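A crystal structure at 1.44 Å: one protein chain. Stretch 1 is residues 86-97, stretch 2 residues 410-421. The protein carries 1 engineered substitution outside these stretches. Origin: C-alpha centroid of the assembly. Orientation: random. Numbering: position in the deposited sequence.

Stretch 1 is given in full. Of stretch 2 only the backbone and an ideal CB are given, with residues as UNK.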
# COMPACT_ATOMS: atom_id res chain seq x y z
N SER A 86 11.57 -3.67 13.42
CA SER A 86 12.10 -3.36 12.11
C SER A 86 13.57 -3.69 12.03
O SER A 86 14.23 -3.99 13.01
CB SER A 86 11.92 -1.86 11.80
OG SER A 86 12.86 -1.06 12.56
N ALA A 87 14.11 -3.58 10.80
CA ALA A 87 15.56 -3.53 10.65
C ALA A 87 16.10 -2.29 11.37
O ALA A 87 15.43 -1.25 11.42
CB ALA A 87 15.96 -3.45 9.18
N PRO A 88 17.30 -2.36 11.95
CA PRO A 88 17.90 -1.17 12.56
C PRO A 88 18.68 -0.38 11.50
O PRO A 88 19.12 -0.94 10.49
CB PRO A 88 18.83 -1.78 13.62
CG PRO A 88 19.35 -3.05 12.94
CD PRO A 88 18.16 -3.55 12.14
N THR A 89 18.85 0.92 11.78
CA THR A 89 19.58 1.85 10.92
C THR A 89 20.70 2.47 11.75
O THR A 89 20.47 2.96 12.86
CB THR A 89 18.65 2.95 10.39
OG1 THR A 89 17.59 2.37 9.64
CG2 THR A 89 19.43 3.89 9.48
N LEU A 90 21.91 2.48 11.20
CA LEU A 90 23.06 3.08 11.87
C LEU A 90 23.15 4.53 11.41
O LEU A 90 23.31 4.79 10.21
CB LEU A 90 24.34 2.33 11.47
CG LEU A 90 25.65 2.98 11.95
CD1 LEU A 90 25.73 3.09 13.44
CD2 LEU A 90 26.86 2.18 11.38
N LEU A 91 22.98 5.46 12.34
CA LEU A 91 23.14 6.88 12.06
C LEU A 91 24.59 7.29 12.23
O LEU A 91 25.39 6.59 12.88
CB LEU A 91 22.21 7.73 12.94
CG LEU A 91 20.73 7.38 12.82
CD1 LEU A 91 19.91 8.45 13.59
CD2 LEU A 91 20.29 7.31 11.37
N ASP A 92 24.89 8.50 11.76
CA ASP A 92 26.24 9.05 11.87
C ASP A 92 26.63 9.40 13.28
O ASP A 92 27.80 9.77 13.48
CB ASP A 92 26.40 10.23 10.92
CG ASP A 92 26.55 9.83 9.48
OD1 ASP A 92 26.18 8.70 9.05
OD2 ASP A 92 27.13 10.67 8.74
N ASP A 93 25.73 9.35 14.27
CA ASP A 93 26.14 9.42 15.67
C ASP A 93 26.73 8.14 16.24
O ASP A 93 27.12 8.13 17.41
CB ASP A 93 24.98 9.93 16.55
CG ASP A 93 23.75 8.99 16.56
OD1 ASP A 93 23.79 7.90 15.93
OD2 ASP A 93 22.79 9.37 17.24
N GLY A 94 26.79 7.06 15.45
CA GLY A 94 27.29 5.79 15.86
C GLY A 94 26.26 4.89 16.48
O GLY A 94 26.59 3.75 16.83
N HIS A 95 25.02 5.37 16.66
CA HIS A 95 24.01 4.57 17.31
C HIS A 95 23.03 4.02 16.28
O HIS A 95 22.89 4.53 15.18
CB HIS A 95 23.29 5.41 18.38
CG HIS A 95 24.14 5.69 19.58
ND1 HIS A 95 23.97 5.05 20.78
CD2 HIS A 95 25.26 6.46 19.71
CE1 HIS A 95 24.89 5.47 21.64
NE2 HIS A 95 25.70 6.31 21.01
N TRP A 96 22.37 2.95 16.69
CA TRP A 96 21.43 2.22 15.87
C TRP A 96 20.01 2.48 16.35
O TRP A 96 19.73 2.49 17.55
CB TRP A 96 21.76 0.73 15.97
CG TRP A 96 23.06 0.31 15.42
CD1 TRP A 96 24.24 0.38 16.05
CD2 TRP A 96 23.29 -0.26 14.16
NE1 TRP A 96 25.24 -0.13 15.23
CE2 TRP A 96 24.66 -0.53 14.06
CE3 TRP A 96 22.48 -0.57 13.07
CZ2 TRP A 96 25.22 -1.12 12.94
CZ3 TRP A 96 23.06 -1.14 11.94
CH2 TRP A 96 24.40 -1.42 11.90
N TYR A 97 19.10 2.65 15.40
CA TYR A 97 17.72 3.01 15.69
C TYR A 97 16.78 2.05 14.98
O TYR A 97 17.01 1.69 13.82
CB TYR A 97 17.45 4.43 15.20
CG TYR A 97 18.21 5.51 15.89
CD1 TYR A 97 19.60 5.66 15.69
CD2 TYR A 97 17.57 6.39 16.74
CE1 TYR A 97 20.31 6.69 16.33
CE2 TYR A 97 18.27 7.43 17.36
CZ TYR A 97 19.64 7.55 17.14
OH TYR A 97 20.33 8.59 17.76
N UNK A 410 19.57 -0.05 3.63
CA UNK A 410 20.98 0.26 3.78
C UNK A 410 21.22 1.75 3.58
O UNK A 410 20.36 2.51 3.13
CB UNK A 410 21.82 -0.55 2.79
N UNK A 411 22.47 2.11 3.85
CA UNK A 411 23.05 3.41 3.51
C UNK A 411 24.30 3.11 2.71
O UNK A 411 25.19 2.41 3.18
CB UNK A 411 23.36 4.25 4.75
N UNK A 412 24.36 3.70 1.52
CA UNK A 412 25.42 3.41 0.55
C UNK A 412 26.83 3.46 1.12
O UNK A 412 27.69 2.64 0.79
CB UNK A 412 25.32 4.40 -0.61
N UNK A 413 27.13 4.46 1.95
CA UNK A 413 28.50 4.62 2.42
C UNK A 413 28.94 3.56 3.43
O UNK A 413 30.14 3.45 3.72
CB UNK A 413 28.66 6.01 3.05
N UNK A 414 28.01 2.80 4.00
CA UNK A 414 28.31 1.88 5.06
C UNK A 414 28.74 0.52 4.54
O UNK A 414 28.50 0.18 3.37
CB UNK A 414 27.09 1.73 5.98
N UNK A 415 29.36 -0.26 5.42
CA UNK A 415 29.92 -1.55 5.06
C UNK A 415 28.99 -2.72 5.31
O UNK A 415 29.46 -3.86 5.35
CB UNK A 415 31.22 -1.77 5.83
N UNK A 416 27.70 -2.48 5.47
CA UNK A 416 26.70 -3.53 5.68
C UNK A 416 25.43 -3.13 4.93
O UNK A 416 25.22 -1.99 4.56
CB UNK A 416 26.42 -3.74 7.17
N UNK A 417 24.56 -4.11 4.77
CA UNK A 417 23.18 -3.87 4.41
C UNK A 417 22.31 -4.92 5.11
O UNK A 417 22.80 -5.95 5.58
CB UNK A 417 22.99 -3.91 2.89
N UNK A 418 21.00 -4.65 5.14
CA UNK A 418 20.03 -5.58 5.65
C UNK A 418 19.02 -5.97 4.58
O UNK A 418 18.78 -5.26 3.59
CB UNK A 418 19.32 -4.98 6.87
N UNK A 419 18.44 -7.15 4.79
CA UNK A 419 17.28 -7.63 4.05
C UNK A 419 16.16 -7.89 5.03
O UNK A 419 16.37 -8.51 6.09
CB UNK A 419 17.61 -8.89 3.25
N UNK A 420 14.96 -7.43 4.69
CA UNK A 420 13.76 -7.80 5.44
C UNK A 420 12.97 -8.80 4.60
O UNK A 420 12.68 -8.55 3.42
CB UNK A 420 12.91 -6.57 5.78
N UNK A 421 12.68 -9.94 5.20
CA UNK A 421 12.16 -11.13 4.52
C UNK A 421 10.86 -11.54 5.21
O UNK A 421 10.83 -11.70 6.44
CB UNK A 421 13.18 -12.27 4.54

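Stretch 1 offers stretch 2 two surfaces: a polar end, with the carbonyl of Leu 90 and the carboxylate of Asp 92, and an apolar end built from Ala 87, Pro 88 and the ring of Trp 96.

Position 410 points its CA-to-CB bond away, with nothing of stretch 1 near the ideal CB, so this contact sets no preference. It is Asn 410, whose amide is bonded elsewhere in the structure.

Position 411 points toward stretch 1, its ideal CB 5.5 Å from Leu 90 O. A carbonyl oxygen with an acid beyond it asks for a donor, preferably a long and positively charged one; Lys or Arg would suit, and a shorter amide might satisfy the carbonyl alone. The deposited Arg 411 does both jobs. Its NH1 donates to Leu 90 O at 3.0 Å and to Asp 92 OD1 at 2.8 Å, the latter a salt bridge, and both oxygens lie at the edge of the guanidinium, near its plane, where its N-H bonds point.

Position 412 is out of reach, with helix-like angles inside a type I turn that starts at 411; many polar residues would do, and it is Gln 412.

Position 413 points toward stretch 1, but nothing of stretch 1 lies within 5.5 Å of its ideal CB. Only a long side chain could reach the carboxylate of Asp 92, and a basic one would be rewarded. Lys 413 extends with chi2 to chi4 all t, bringing NZ to 2.7 Å from Asp 92 OD2 in a second salt bridge.

Position 414 closes the turn and again points toward stretch 1, its ideal CB 5.4 Å from Leu 90 CD2. An apolar chain could pack on that leucine, while an amide could also reach the backbone. Gln 414 takes the second course: NE2 donates to Leu 90 O at 2.9 Å, so this carbonyl accepts two hydrogen bonds. At the other end of the amide, a water bridges OE1 to Leu 90 N.

Position 415 is out of reach; it is Thr 415.

Position 416 begins a strand and faces the Trp 96 ring and Leu 90 across a gap, which favours a large flat side chain. His 416 lies obliquely to the indole, CE1 3.4 Å from Trp 96 CH2, while its NE2 bonds the same water as Leu 90 N.

Position 417 is out of reach: Phe 417.

Position 418 points toward stretch 1, its ideal CB 4.4 Å from Ala 87 CB, with proline and indole beyond: a site for a large apolar or aromatic residue. Phe 418 receives Pro 88 CD over one ring face and sets CZ 3.7 Å from Trp 96 CZ3.

Position 419 points away: Leu 419.

Position 420 points toward Ala 87, suiting a small or branched residue; Thr 420 CG2 meets Ala 87 CB at 4.0 Å.

Position 421 is out of reach: Leu 421.

Stretch 2 (410-421) NRQKQTHFFLTL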
# COMPACT_ATOMS: atom_id res chain seq x y z
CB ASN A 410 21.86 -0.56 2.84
CG ASN A 410 21.88 -0.04 1.45
OD1 ASN A 410 20.86 0.23 0.84
ND2 ASN A 410 23.07 0.14 0.93
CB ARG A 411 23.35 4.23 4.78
CG ARG A 411 22.10 4.48 5.62
CD ARG A 411 22.43 5.32 6.88
NE ARG A 411 22.78 6.67 6.49
CZ ARG A 411 23.50 7.49 7.22
NH1 ARG A 411 23.94 7.13 8.41
NH2 ARG A 411 23.81 8.69 6.74
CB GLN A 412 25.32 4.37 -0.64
CG GLN A 412 26.45 4.20 -1.63
CD GLN A 412 26.32 5.20 -2.74
OE1 GLN A 412 25.26 5.31 -3.37
NE2 GLN A 412 27.41 5.93 -3.01
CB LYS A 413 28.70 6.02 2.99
CG LYS A 413 28.03 6.26 4.34
CD LYS A 413 28.15 7.72 4.74
CE LYS A 413 27.42 8.00 6.04
NZ LYS A 413 27.55 9.48 6.33
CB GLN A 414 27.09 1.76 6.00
CG GLN A 414 26.78 3.06 6.67
CD GLN A 414 25.55 3.04 7.55
OE1 GLN A 414 24.66 2.24 7.41
NE2 GLN A 414 25.50 4.01 8.46
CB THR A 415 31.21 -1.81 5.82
OG1 THR A 415 30.94 -1.74 7.23
CG2 THR A 415 32.29 -0.76 5.41
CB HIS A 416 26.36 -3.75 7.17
CG HIS A 416 25.66 -2.60 7.79
ND1 HIS A 416 26.33 -1.52 8.35
CD2 HIS A 416 24.35 -2.31 7.85
CE1 HIS A 416 25.44 -0.64 8.74
NE2 HIS A 416 24.23 -1.08 8.45
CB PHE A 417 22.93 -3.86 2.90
CG PHE A 417 23.27 -5.14 2.16
CD1 PHE A 417 22.33 -6.12 2.01
CD2 PHE A 417 24.54 -5.30 1.59
CE1 PHE A 417 22.67 -7.29 1.29
CE2 PHE A 417 24.86 -6.45 0.89
CZ PHE A 417 23.92 -7.43 0.75
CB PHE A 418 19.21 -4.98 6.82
CG PHE A 418 20.03 -4.63 7.98
CD1 PHE A 418 20.50 -5.61 8.85
CD2 PHE A 418 20.40 -3.31 8.21
CE1 PHE A 418 21.32 -5.28 9.90
CE2 PHE A 418 21.22 -2.99 9.32
CZ PHE A 418 21.67 -3.98 10.10
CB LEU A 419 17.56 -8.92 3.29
CG LEU A 419 18.75 -8.91 2.36
CD1 LEU A 419 18.99 -10.36 1.83
CD2 LEU A 419 18.57 -7.96 1.25
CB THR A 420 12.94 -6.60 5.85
OG1 THR A 420 12.54 -5.85 4.73
CG2 THR A 420 13.78 -5.67 6.70
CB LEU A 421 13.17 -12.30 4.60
CG LEU A 421 14.58 -11.93 4.12
CD1 LEU A 421 15.48 -13.09 4.42
CD2 LEU A 421 14.59 -11.58 2.64
O HOH W 1 22.33 1.23 8.60
O HOH W 2 27.62 5.92 9.15
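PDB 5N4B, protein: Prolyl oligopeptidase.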